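PDB 3DM5: signal recognition 54 kDa protein from Pyrococcus furiosus, which is the SRP54 component of the signal recognition particle, combining a helical bundle, a P-loop-type nucleotide-binding domain and a helical signal-peptide-binding-type domain in one chain. Local coordinates for residues Q57-E62 against I76-E81; E157-P162 against V175-S180; E384-N389 against I398-R403. All coordinates share one frame; numbering follows the deposited sequence.

Contact 1: Q57-E62 against I76-E81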
loop_
_atom_site.group_PDB
_atom_site.type_symbol
_atom_site.label_atom_id
_atom_site.label_comp_id
_atom_site.label_asym_id
_atom_site.label_seq_id
_atom_site.Cartn_x
_atom_site.Cartn_y
_atom_site.Cartn_z
ATOM N N GLN A 57 -23.686 4.703 16.517
ATOM C CA GLN A 57 -24.447 3.458 16.479
ATOM C C GLN A 57 -25.826 3.636 17.097
ATOM O O GLN A 57 -26.837 3.229 16.510
ATOM C CB GLN A 57 -23.716 2.360 17.239
ATOM C CG GLN A 57 -24.130 0.947 16.850
ATOM C CD GLN A 57 -23.264 -0.092 17.531
ATOM O OE1 GLN A 57 -23.184 -0.135 18.758
ATOM N NE2 GLN A 57 -22.598 -0.927 16.740
ATOM N N ARG A 58 -25.839 4.240 18.283
ATOM C CA ARG A 58 -27.047 4.472 19.054
ATOM C C ARG A 58 -28.042 5.345 18.288
ATOM O O ARG A 58 -29.171 4.927 18.038
ATOM C CB ARG A 58 -26.676 5.095 20.398
ATOM C CG ARG A 58 -27.825 5.596 21.252
ATOM C CD ARG A 58 -27.285 6.495 22.363
ATOM N NE ARG A 58 -28.222 7.551 22.745
ATOM C CZ ARG A 58 -28.653 8.511 21.929
ATOM N NH1 ARG A 58 -28.257 8.546 20.662
ATOM N NH2 ARG A 58 -29.500 9.432 22.376
ATOM N N ARG A 59 -27.622 6.542 17.896
ATOM C CA ARG A 59 -28.495 7.427 17.126
ATOM C C ARG A 59 -29.051 6.772 15.854
ATOM O O ARG A 59 -30.196 6.998 15.490
ATOM C CB ARG A 59 -27.781 8.740 16.770
ATOM C CG ARG A 59 -27.390 9.597 17.965
ATOM C CD ARG A 59 -26.956 10.995 17.538
ATOM N NE ARG A 59 -27.967 11.637 16.701
ATOM C CZ ARG A 59 -27.746 12.702 15.936
ATOM N NH1 ARG A 59 -26.544 13.251 15.887
ATOM N NH2 ARG A 59 -28.728 13.216 15.211
ATOM N N ALA A 60 -28.244 5.976 15.168
ATOM C CA ALA A 60 -28.697 5.340 13.932
ATOM C C ALA A 60 -29.766 4.304 14.225
ATOM O O ALA A 60 -30.847 4.342 13.641
ATOM C CB ALA A 60 -27.528 4.695 13.184
ATOM N N LEU A 61 -29.450 3.387 15.138
ATOM C CA LEU A 61 -30.364 2.327 15.570
ATOM C C LEU A 61 -31.728 2.802 16.085
ATOM O O LEU A 61 -32.755 2.227 15.722
ATOM C CB LEU A 61 -29.700 1.470 16.650
ATOM C CG LEU A 61 -29.024 0.181 16.186
ATOM C CD1 LEU A 61 -28.619 0.255 14.716
ATOM C CD2 LEU A 61 -27.834 -0.150 17.080
ATOM N N GLU A 62 -31.747 3.839 16.919
ATOM C CA GLU A 62 -32.976 4.194 17.619
ATOM C C GLU A 62 -33.542 5.580 17.315
ATOM O O GLU A 62 -34.243 6.160 18.138
ATOM C CB GLU A 62 -32.770 4.034 19.126
ATOM C CG GLU A 62 -31.863 5.082 19.750
ATOM C CD GLU A 62 -31.415 4.709 21.154
ATOM O OE1 GLU A 62 -31.135 3.513 21.391
ATOM O OE2 GLU A 62 -31.334 5.610 22.015
ATOM N N ILE A 76 -26.512 9.431 7.021
ATOM C CA ILE A 76 -25.498 10.296 6.467
ATOM C C ILE A 76 -25.437 11.526 7.353
ATOM O O ILE A 76 -24.358 12.004 7.672
ATOM C CB ILE A 76 -25.865 10.744 5.053
ATOM C CG1 ILE A 76 -26.246 9.551 4.172
ATOM C CG2 ILE A 76 -24.734 11.529 4.431
ATOM C CD1 ILE A 76 -25.109 8.882 3.561
ATOM N N LYS A 77 -26.606 12.030 7.753
ATOM C CA LYS A 77 -26.701 13.221 8.605
ATOM C C LYS A 77 -26.107 13.007 9.995
ATOM O O LYS A 77 -25.347 13.836 10.484
ATOM C CB LYS A 77 -28.157 13.672 8.738
ATOM C CG LYS A 77 -28.333 15.119 9.196
ATOM C CD LYS A 77 -28.537 15.232 10.695
ATOM C CE LYS A 77 -28.890 16.662 11.078
ATOM N NZ LYS A 77 -29.084 16.855 12.546
ATOM N N ILE A 78 -26.473 11.903 10.632
ATOM C CA ILE A 78 -25.932 11.551 11.940
ATOM C C ILE A 78 -24.391 11.518 11.957
ATOM O O ILE A 78 -23.755 12.144 12.802
ATOM C CB ILE A 78 -26.465 10.185 12.401
ATOM C CG1 ILE A 78 -27.993 10.240 12.538
ATOM C CG2 ILE A 78 -25.804 9.792 13.702
ATOM C CD1 ILE A 78 -28.645 8.903 12.880
ATOM N N VAL A 79 -23.800 10.785 11.018
ATOM C CA VAL A 79 -22.354 10.736 10.875
ATOM C C VAL A 79 -21.739 12.135 10.707
ATOM O O VAL A 79 -20.757 12.454 11.357
ATOM C CB VAL A 79 -21.943 9.831 9.683
ATOM C CG1 VAL A 79 -20.454 9.950 9.353
ATOM C CG2 VAL A 79 -22.274 8.412 9.975
ATOM N N TYR A 80 -22.293 12.959 9.824
ATOM C CA TYR A 80 -21.721 14.275 9.564
ATOM C C TYR A 80 -21.720 15.122 10.817
ATOM O O TYR A 80 -20.776 15.865 11.075
ATOM C CB TYR A 80 -22.512 14.995 8.497
ATOM C CG TYR A 80 -22.197 16.463 8.382
ATOM C CD1 TYR A 80 -23.151 17.430 8.668
ATOM C CD2 TYR A 80 -20.958 16.886 7.959
ATOM C CE1 TYR A 80 -22.864 18.787 8.529
ATOM C CE2 TYR A 80 -20.664 18.237 7.820
ATOM C CZ TYR A 80 -21.616 19.181 8.107
ATOM O OH TYR A 80 -21.295 20.520 7.974
ATOM N N GLU A 81 -22.796 14.992 11.586
ATOM C CA GLU A 81 -23.050 15.830 12.747
ATOM C C GLU A 81 -22.206 15.398 13.940
ATOM O O GLU A 81 -21.650 16.229 14.668
ATOM C CB GLU A 81 -24.546 15.804 13.075
ATOM C CG GLU A 81 -24.923 16.266 14.471
ATOM C CD GLU A 81 -26.422 16.167 14.717
ATOM O OE1 GLU A 81 -26.865 16.549 15.827
ATOM O OE2 GLU A 81 -27.149 15.707 13.797
#
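R59 of helix 46-62 and E81 of helix 71-86 supply the charged part of this contact, while I78 and A60 supply the apolar part. R59 NH2 donates a hydrogen bond to E81 OE2 at 3.3 Å. The oxygen lies in the guanidinium plane, but the arginine reaches it from above the carboxylate plane, because the two flat groups are turned 72° against each other. Only this pair qualifies as a hydrogen bond between the two groups, although R59 NH1 lies close to the same carboxylate. K77 NZ, one helical turn before E81, approaches the same oxygen from the opposite face, 2.6 Å from E81 OE2. The shared negative charge probably offsets the closeness of the two cations. R59 is also paired with E82 through NH1, its strongest polar partner, and with E63 through NE; E81 OE1 meets K85, and K77 also pairs with E318 of the second subunit. A long, branched cation suits such a place, having three nitrogens to spend on separate carboxylates.

The apolar contact runs alongside this network. I78 points toward helix 46-62, and its CG2 lies over one guanidinium face, nearer the edge of the group than its centre. I78 CG2 also meets R59 CB at 3.8 Å, the two side chains passing one another head to tail. With CG1 beside the backbone N (chi1 -62°) and the chain then extended, I78 CD1 reaches the neighbouring backbone, 3.7 Å from A60 CA. The small A60 side chain allows this approach, and its CB also packs on I28 of helix 25-41.

The two segments run nearly antiparallel at 159°, their axes 9.8 Å apart, which is the pairing of consecutive helices in the antiparallel helical bundle of SRP54-type proteins.

Contact 2: E157-P162 against V175-S180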
loop_
_atom_site.group_PDB
_atom_site.type_symbol
_atom_site.label_atom_id
_atom_site.label_comp_id
_atom_site.label_asym_id
_atom_site.label_seq_id
_atom_site.Cartn_x
_atom_site.Cartn_y
_atom_site.Cartn_z
ATOM N N GLU A 157 7.152 44.112 8.810
ATOM C CA GLU A 157 8.240 44.331 9.748
ATOM C C GLU A 157 8.481 43.169 10.700
ATOM O O GLU A 157 7.555 42.610 11.281
ATOM C CB GLU A 157 8.018 45.608 10.568
ATOM C CG GLU A 157 8.779 45.601 11.884
ATOM C CD GLU A 157 9.100 46.989 12.392
ATOM O OE1 GLU A 157 8.334 47.930 12.081
ATOM O OE2 GLU A 157 10.127 47.126 13.101
ATOM N N VAL A 158 9.755 42.838 10.860
ATOM C CA VAL A 158 10.194 41.838 11.811
ATOM C C VAL A 158 11.168 42.493 12.792
ATOM O O VAL A 158 12.328 42.733 12.435
ATOM C CB VAL A 158 10.933 40.665 11.094
ATOM C CG1 VAL A 158 11.453 39.642 12.090
ATOM C CG2 VAL A 158 10.037 40.005 10.093
ATOM N N PHE A 159 10.706 42.774 14.016
ATOM C CA PHE A 159 11.576 43.283 15.086
ATOM C C PHE A 159 12.338 42.142 15.717
ATOM O O PHE A 159 11.757 41.124 16.057
ATOM C CB PHE A 159 10.773 43.996 16.187
ATOM C CG PHE A 159 11.614 44.418 17.373
ATOM C CD1 PHE A 159 12.034 45.730 17.507
ATOM C CD2 PHE A 159 12.013 43.491 18.337
ATOM C CE1 PHE A 159 12.821 46.120 18.577
ATOM C CE2 PHE A 159 12.809 43.873 19.420
ATOM C CZ PHE A 159 13.213 45.193 19.537
ATOM N N GLY A 160 13.637 42.302 15.899
ATOM C CA GLY A 160 14.390 41.264 16.572
ATOM C C GLY A 160 15.702 41.786 17.091
ATOM O O GLY A 160 15.961 42.994 17.081
ATOM N N ASN A 161 16.519 40.861 17.574
ATOM C CA ASN A 161 17.897 41.143 17.944
ATOM C C ASN A 161 18.604 39.871 18.344
ATOM O O ASN A 161 18.719 39.580 19.538
ATOM C CB ASN A 161 17.997 42.145 19.093
ATOM C CG ASN A 161 19.433 42.338 19.553
ATOM O OD1 ASN A 161 20.381 41.899 18.881
ATOM N ND2 ASN A 161 19.604 42.995 20.697
ATOM N N PRO A 162 19.083 39.107 17.346
ATOM C CA PRO A 162 19.799 37.855 17.615
ATOM C C PRO A 162 20.877 38.017 18.703
ATOM O O PRO A 162 21.438 37.021 19.169
ATOM C CB PRO A 162 20.423 37.513 16.254
ATOM C CG PRO A 162 19.489 38.119 15.251
ATOM C CD PRO A 162 18.952 39.376 15.899
ATOM N N VAL A 175 7.420 44.730 21.269
ATOM C CA VAL A 175 6.029 45.137 21.212
ATOM C C VAL A 175 5.928 46.668 21.216
ATOM O O VAL A 175 5.165 47.256 20.451
ATOM C CB VAL A 175 5.229 44.513 22.374
ATOM C CG1 VAL A 175 3.860 45.137 22.488
ATOM C CG2 VAL A 175 5.120 43.012 22.179
ATOM N N ASP A 176 6.721 47.312 22.062
ATOM C CA ASP A 176 6.682 48.771 22.165
ATOM C C ASP A 176 7.161 49.426 20.878
ATOM O O ASP A 176 6.551 50.381 20.388
ATOM C CB ASP A 176 7.478 49.248 23.387
ATOM C CG ASP A 176 6.818 48.832 24.702
ATOM O OD1 ASP A 176 5.598 48.532 24.674
ATOM O OD2 ASP A 176 7.504 48.790 25.751
ATOM N N TYR A 177 8.237 48.888 20.315
ATOM C CA TYR A 177 8.738 49.367 19.035
ATOM C C TYR A 177 7.727 49.213 17.899
ATOM O O TYR A 177 7.332 50.205 17.297
ATOM C CB TYR A 177 10.069 48.700 18.669
ATOM C CG TYR A 177 10.734 49.327 17.464
ATOM C CD1 TYR A 177 11.708 50.306 17.615
ATOM C CD2 TYR A 177 10.384 48.944 16.173
ATOM C CE1 TYR A 177 12.316 50.878 16.512
ATOM C CE2 TYR A 177 10.986 49.515 15.070
ATOM C CZ TYR A 177 11.948 50.480 15.244
ATOM O OH TYR A 177 12.543 51.043 14.137
ATOM N N PHE A 178 7.316 47.982 17.596
ATOM C CA PHE A 178 6.367 47.777 16.507
ATOM C C PHE A 178 5.063 48.551 16.803
ATOM O O PHE A 178 4.392 49.021 15.880
ATOM C CB PHE A 178 6.125 46.288 16.201
ATOM N N LYS A 179 4.718 48.708 18.082
ATOM C CA LYS A 179 3.526 49.478 18.467
ATOM C C LYS A 179 3.663 50.966 18.101
ATOM O O LYS A 179 2.695 51.622 17.715
ATOM C CB LYS A 179 3.237 49.329 19.964
ATOM C CG LYS A 179 1.835 49.754 20.384
ATOM C CD LYS A 179 1.741 49.775 21.904
ATOM C CE LYS A 179 0.349 50.141 22.410
ATOM N NZ LYS A 179 -0.190 51.361 21.760
ATOM N N SER A 180 4.878 51.485 18.214
ATOM C CA SER A 180 5.153 52.862 17.844
ATOM C C SER A 180 4.957 53.074 16.353
ATOM O O SER A 180 4.566 54.158 15.920
ATOM C CB SER A 180 6.597 53.217 18.175
ATOM O OG SER A 180 6.901 53.015 19.541
#
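E157 and F159, on the edge strand 157-159, meet Y177 of helix 167-180 in the first half of a beta-alpha-beta crossover that carries the chain on to strand 185-189. F159 provides the apolar contact, its CD1 lying 3.7 Å from Y177 CB. The two rings are set obliquely, with centroids 5.6 Å apart and planes at 44°, so they share a hydrophobic patch without forming a regular stack. F159 has CG anti to the backbone N (chi1 174°), which swings its ring into the gap between strand and helix, whereas Y177, its ring lying out along the exposed side, meets F159 through CB and CG.

Strand 157-159 is the outermost parallel strand on this side of the P-loop NTPase-type sheet. Its backbone pairs with V133 and C135, and V158, facing away from helix 167-180, packs on helix 142-151. F159 suits the side facing helix 167-180, where L170 and E173 also lie against it, and the carboxylate of E157 suits a contact at the surface.

E157 crosses Y177 at about a right angle. Its OE2 sits at the ring edge, near the ring plane, 3.2 Å from Y177 CE2, and the side chain also touches K181.

Contact 3: E384-N389 against I398-R403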
loop_
_atom_site.group_PDB
_atom_site.type_symbol
_atom_site.label_atom_id
_atom_site.label_comp_id
_atom_site.label_asym_id
_atom_site.label_seq_id
_atom_site.Cartn_x
_atom_site.Cartn_y
_atom_site.Cartn_z
ATOM N N GLU A 384 -21.996 -14.978 -28.435
ATOM C CA GLU A 384 -21.167 -13.861 -28.860
ATOM C C GLU A 384 -21.338 -13.657 -30.350
ATOM O O GLU A 384 -21.602 -12.547 -30.804
ATOM C CB GLU A 384 -19.689 -14.128 -28.515
ATOM C CG GLU A 384 -18.876 -12.892 -28.223
ATOM C CD GLU A 384 -19.441 -12.029 -27.087
ATOM O OE1 GLU A 384 -20.229 -12.521 -26.246
ATOM O OE2 GLU A 384 -19.075 -10.837 -27.038
ATOM N N GLU A 385 -21.206 -14.745 -31.104
ATOM C CA GLU A 385 -21.243 -14.665 -32.566
ATOM C C GLU A 385 -22.576 -14.119 -33.059
ATOM O O GLU A 385 -22.629 -13.448 -34.084
ATOM C CB GLU A 385 -20.991 -16.032 -33.193
ATOM C CG GLU A 385 -22.087 -17.029 -32.902
ATOM C CD GLU A 385 -21.909 -18.323 -33.656
ATOM O OE1 GLU A 385 -21.323 -18.280 -34.770
ATOM O OE2 GLU A 385 -22.362 -19.369 -33.123
ATOM N N GLU A 386 -23.644 -14.426 -32.330
ATOM C CA GLU A 386 -24.969 -13.872 -32.612
ATOM C C GLU A 386 -25.042 -12.383 -32.299
ATOM O O GLU A 386 -25.495 -11.600 -33.120
ATOM C CB GLU A 386 -26.067 -14.636 -31.851
ATOM C CG GLU A 386 -26.236 -16.077 -32.327
ATOM C CD GLU A 386 -27.140 -16.897 -31.416
ATOM O OE1 GLU A 386 -27.334 -16.488 -30.252
ATOM O OE2 GLU A 386 -27.653 -17.954 -31.861
ATOM N N LEU A 387 -24.593 -11.991 -31.111
ATOM C CA LEU A 387 -24.568 -10.576 -30.754
ATOM C C LEU A 387 -23.718 -9.764 -31.735
ATOM O O LEU A 387 -24.008 -8.596 -32.010
ATOM C CB LEU A 387 -24.088 -10.383 -29.313
ATOM C CG LEU A 387 -24.954 -11.054 -28.249
ATOM C CD1 LEU A 387 -24.254 -10.992 -26.917
ATOM C CD2 LEU A 387 -26.306 -10.397 -28.165
ATOM N N LEU A 388 -22.686 -10.384 -32.285
ATOM C CA LEU A 388 -21.762 -9.642 -33.138
ATOM C C LEU A 388 -22.173 -9.668 -34.610
ATOM O O LEU A 388 -21.822 -8.771 -35.375
ATOM C CB LEU A 388 -20.321 -10.134 -32.938
ATOM C CG LEU A 388 -19.798 -9.887 -31.519
ATOM C CD1 LEU A 388 -18.391 -10.429 -31.308
ATOM C CD2 LEU A 388 -19.849 -8.402 -31.217
ATOM N N ASN A 389 -22.926 -10.695 -34.991
ATOM C CA ASN A 389 -23.446 -10.832 -36.355
ATOM C C ASN A 389 -24.880 -11.320 -36.288
ATOM O O ASN A 389 -25.129 -12.519 -36.365
ATOM C CB ASN A 389 -22.618 -11.840 -37.154
ATOM C CG ASN A 389 -21.133 -11.681 -36.924
ATOM O OD1 ASN A 389 -20.507 -10.768 -37.464
ATOM N ND2 ASN A 389 -20.556 -12.566 -36.106
ATOM N N ILE A 398 -33.373 -18.713 -33.281
ATOM C CA ILE A 398 -34.412 -17.959 -32.588
ATOM C C ILE A 398 -35.184 -18.826 -31.600
ATOM O O ILE A 398 -35.523 -18.390 -30.503
ATOM C CB ILE A 398 -35.402 -17.331 -33.577
ATOM C CG1 ILE A 398 -34.730 -16.199 -34.348
ATOM C CG2 ILE A 398 -36.623 -16.803 -32.842
ATOM C CD1 ILE A 398 -35.692 -15.351 -35.126
ATOM N N LYS A 399 -35.471 -20.059 -31.992
ATOM C CA LYS A 399 -36.203 -20.950 -31.111
ATOM C C LYS A 399 -35.301 -21.392 -29.949
ATOM O O LYS A 399 -35.791 -21.663 -28.850
ATOM C CB LYS A 399 -36.792 -22.133 -31.892
ATOM N N ARG A 400 -33.984 -21.438 -30.180
ATOM C CA ARG A 400 -33.032 -21.704 -29.091
ATOM C C ARG A 400 -32.966 -20.490 -28.152
ATOM O O ARG A 400 -33.100 -20.608 -26.926
ATOM C CB ARG A 400 -31.626 -22.030 -29.625
ATOM C CG ARG A 400 -30.666 -22.579 -28.534
ATOM C CD ARG A 400 -29.163 -22.236 -28.737
ATOM N NE ARG A 400 -28.845 -20.841 -28.422
ATOM C CZ ARG A 400 -28.411 -19.942 -29.307
ATOM N NH1 ARG A 400 -28.221 -20.290 -30.571
ATOM N NH2 ARG A 400 -28.161 -18.688 -28.933
ATOM N N ILE A 401 -32.759 -19.321 -28.748
ATOM C CA ILE A 401 -32.719 -18.079 -27.995
ATOM C C ILE A 401 -33.978 -17.932 -27.124
ATOM O O ILE A 401 -33.893 -17.687 -25.916
ATOM C CB ILE A 401 -32.527 -16.887 -28.946
ATOM C CG1 ILE A 401 -31.219 -17.063 -29.725
ATOM C CG2 ILE A 401 -32.566 -15.563 -28.187
ATOM C CD1 ILE A 401 -30.981 -16.029 -30.778
ATOM N N ALA A 402 -35.142 -18.123 -27.738
ATOM C CA ALA A 402 -36.416 -18.009 -27.043
ATOM C C ALA A 402 -36.509 -18.999 -25.883
ATOM O O ALA A 402 -36.897 -18.646 -24.767
ATOM C CB ALA A 402 -37.547 -18.223 -28.018
ATOM N N ARG A 403 -36.146 -20.246 -26.157
ATOM C CA ARG A 403 -36.119 -21.287 -25.133
ATOM C C ARG A 403 -35.126 -20.973 -24.009
ATOM O O ARG A 403 -35.464 -21.081 -22.826
ATOM C CB ARG A 403 -35.810 -22.639 -25.781
ATOM C CG ARG A 403 -35.389 -23.741 -24.824
ATOM C CD ARG A 403 -35.722 -25.093 -25.427
ATOM N NE ARG A 403 -34.688 -26.091 -25.169
ATOM C CZ ARG A 403 -33.738 -26.421 -26.040
ATOM N NH1 ARG A 403 -33.691 -25.830 -27.233
ATOM N NH2 ARG A 403 -32.836 -27.343 -25.722
#
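E386 OE1 is held by two donors: R400 NH2, at 2.7 Å, and the backbone N of T383, just before helix 384-388. R400 NH1 takes the other carboxylate oxygen, E386 OE2, also at 2.7 Å, so the guanidinium grips the carboxylate end-on, one nitrogen to each oxygen. Both bonds use the syn side of the oxygens and are fairly straight, 159° at OE1. The two flat groups are only 19° apart, which is what lets both bonds form at once and fixes the rotation of each group.

The side chains come from opposite directions: E386 is extended beyond CG, whereas R400 bends at chi2 and chi3 to bring its end round. With backbones well separated, E386 CA and I401 CA being 10.0 Å apart, long charged residues suit the place. The bridge ties helix 384-388 to helix 395-405 within the helical signal-peptide-binding-type domain, and it is buried. R400 NH2 also bonds S381 O, and R400 NE is taken by R127 O of the second subunit, so the arginine links two helices of one chain to its neighbour.

I401 CD1 comes up against the carboxylate, 3.7 Å from E386 OE1, and its side chain also packs on I378 of helix 369-379. Where helix 384-388 ends, N389 turns back and its ND2 bonds E385 O at 3.0 Å, in the carbonyl plane on a lone pair.

How the contacts relate
The three contacts lie in three different parts of the chain and share no helix or strand. Contact 3 is buried, contact 1 partly buried and contact 2 at the surface. Contacts 1 and 3 each join two helices through an arginine-glutamate bridge, yet differently: in contact 1 the planes are steeply turned and one oxygen is shared with a lysine, whereas in contact 3 they are nearly coplanar. Both also touch the second subunit. Contact 2 joins strand to helix by aromatic packing, without a hydrogen bond between its segments. Contacts 2 and 3 lie farthest apart, their centres about 87 Å from each other, on opposite sides of the chain's centre.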